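Local coordinates for protein leucine aminopeptidase 2, chloroplastic (Streptomyces sp. BC16019, PDB 5LHK) that probably removes unsubstituted N-terminal amino acids from peptides, as a manganese-binding metalloaminopeptidase of the M17 family, at residues A[371-376]-A[461-466]. Numbering follows the deposited sequence.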
loop_
_atom_site.group_PDB
_atom_site.type_symbol
_atom_site.label_atom_id
_atom_site.label_comp_id
_atom_site.label_asym_id
_atom_site.label_seq_id
_atom_site.Cartn_x
_atom_site.Cartn_y
_atom_site.Cartn_z
ATOM N N VAL A 371 1.626 8.379 -32.844
ATOM C CA VAL A 371 2.492 8.866 -31.781
ATOM C C VAL A 371 1.601 9.085 -30.570
ATOM O O VAL A 371 0.556 9.736 -30.674
ATOM C CB VAL A 371 3.214 10.171 -32.182
ATOM C CG1 VAL A 371 4.255 10.553 -31.142
ATOM C CG2 VAL A 371 3.881 10.012 -33.547
ATOM N N ALA A 372 2.002 8.523 -29.433
ATOM C CA ALA A 372 1.150 8.480 -28.256
ATOM C C ALA A 372 1.945 8.327 -26.961
ATOM O O ALA A 372 2.849 7.493 -26.865
ATOM C CB ALA A 372 0.167 7.334 -28.403
ATOM N N THR A 373 1.607 9.141 -25.969
ATOM C CA THR A 373 2.037 8.923 -24.587
ATOM C C THR A 373 1.148 7.815 -23.996
ATOM O O THR A 373 0.235 8.073 -23.191
ATOM C CB THR A 373 1.901 10.218 -23.770
ATOM O OG1 THR A 373 0.569 10.728 -23.905
ATOM C CG2 THR A 373 2.903 11.270 -24.277
ATOM N N LEU A 374 1.396 6.584 -24.430
ATOM C CA LEU A 374 0.371 5.528 -24.308
ATOM C C LEU A 374 0.479 4.687 -23.042
ATOM O O LEU A 374 -0.509 4.424 -22.374
ATOM C CB LEU A 374 0.385 4.610 -25.541
ATOM C CG LEU A 374 -0.874 3.762 -25.756
ATOM C CD1 LEU A 374 -2.111 4.624 -26.017
ATOM C CD2 LEU A 374 -0.654 2.786 -26.903
ATOM N N THR A 375 1.688 4.303 -22.699
ATOM C CA THR A 375 1.889 3.234 -21.744
ATOM C C THR A 375 2.857 3.657 -20.641
ATOM O O THR A 375 3.841 4.339 -20.883
ATOM C CB THR A 375 2.363 1.999 -22.545
ATOM O OG1 THR A 375 1.221 1.388 -23.188
ATOM C CG2 THR A 375 2.914 1.031 -21.727
ATOM N N SER A 376 2.577 3.231 -19.427
ATOM C CA SER A 376 3.476 3.462 -18.304
ATOM C C SER A 376 4.384 2.270 -18.018
ATOM O O SER A 376 5.297 2.404 -17.231
ATOM C CB SER A 376 2.660 3.785 -17.066
ATOM O OG SER A 376 1.639 2.824 -16.938
ATOM N N LEU A 461 4.687 4.813 -32.136
ATOM C CA LEU A 461 5.695 5.427 -31.287
ATOM C C LEU A 461 5.071 5.709 -29.933
ATOM O O LEU A 461 4.175 6.548 -29.827
ATOM C CB LEU A 461 6.191 6.736 -31.896
ATOM C CG LEU A 461 7.269 6.690 -32.975
ATOM C CD1 LEU A 461 6.908 5.723 -34.074
ATOM C CD2 LEU A 461 7.494 8.093 -33.539
ATOM N N ASP A 462 5.546 5.003 -28.906
ATOM C CA ASP A 462 5.063 5.154 -27.537
ATOM C C ASP A 462 6.101 5.974 -26.788
ATOM O O ASP A 462 7.209 5.513 -26.573
ATOM C CB ASP A 462 4.876 3.780 -26.900
ATOM C CG ASP A 462 4.142 3.824 -25.568
ATOM O OD1 ASP A 462 4.014 4.898 -24.921
ATOM O OD2 ASP A 462 3.688 2.738 -25.162
ATOM N N ILE A 463 5.716 7.177 -26.376
ATOM C CA ILE A 463 6.650 8.205 -25.915
ATOM C C ILE A 463 6.243 8.791 -24.567
ATOM O O ILE A 463 6.625 9.920 -24.242
ATOM C CB ILE A 463 6.755 9.348 -26.956
ATOM C CG1 ILE A 463 5.411 10.094 -27.141
ATOM C CG2 ILE A 463 7.207 8.795 -28.294
ATOM C CD1 ILE A 463 5.539 11.430 -27.837
ATOM N N ALA A 464 5.487 8.028 -23.779
ATOM C CA ALA A 464 4.971 8.506 -22.487
ATOM C C ALA A 464 6.063 9.099 -21.616
ATOM O O ALA A 464 5.950 10.232 -21.172
ATOM C CB ALA A 464 4.263 7.378 -21.738
ATOM N N ALA A 465 7.137 8.348 -21.409
ATOM C CA ALA A 465 8.236 8.823 -20.561
ATOM C C ALA A 465 9.048 9.996 -21.154
ATOM O O ALA A 465 9.145 11.024 -20.521
ATOM C CB ALA A 465 9.144 7.668 -20.152
ATOM N N PRO A 466 9.613 9.862 -22.365
ATOM C CA PRO A 466 10.448 10.971 -22.859
ATOM C C PRO A 466 9.701 12.266 -23.229
ATOM O O PRO A 466 10.354 13.291 -23.399
ATOM C CB PRO A 466 11.144 10.377 -24.084
ATOM C CG PRO A 466 10.284 9.238 -24.502
ATOM C CD PRO A 466 9.675 8.701 -23.255
#
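A parallel strand pairing joins V371 and A372 to L461 and D462 at the ends of strands 367-372 and 458-462, inside the catalytic domain, and past it one aspartate takes hold of the loop that follows the first strand. Two backbone bonds close the pairing: A372 N to L461 O at 3.0 Å, and I463 N to A372 O at 2.9 Å. V371 and L461 point to the same face, where V371 CG2 meets L461 CD2 at 4.1 Å. CG1 of V371, anti to its backbone N (chi1 -172°), reaches CD1 of I463 at 3.7 Å; F411 touches both L461 and I463.

D462 points to the other face with A372, yet the end of its side chain lies nearer the loop, CG being anti to its N (chi1 -170°). D462 OD1 then accepts two successive amides: L374 N at 3.2 Å, arriving from above the carboxylate plane, and T375 N at 3.3 Å, on the syn lone pair. In the mixed sheet of the M17 catalytic domain, the loop held here follows the C-terminal end of an inner strand, beside the metal centre: T373, centre of an inverse gamma turn, is hydrogen-bonded through OG1 to D284, a manganese ligand, while A372 packs near K261, another ligand. An alanine in place of D462 would probably leave the amides of L374 and T375 without their shared acceptor and let the loop at L374 and T375 shift.

A464 lies against T373, their CA atoms 3.6 Å apart, and A464 CB comes to 3.2 Å of T375 O. Helix 440-449 packs on L374 and T375.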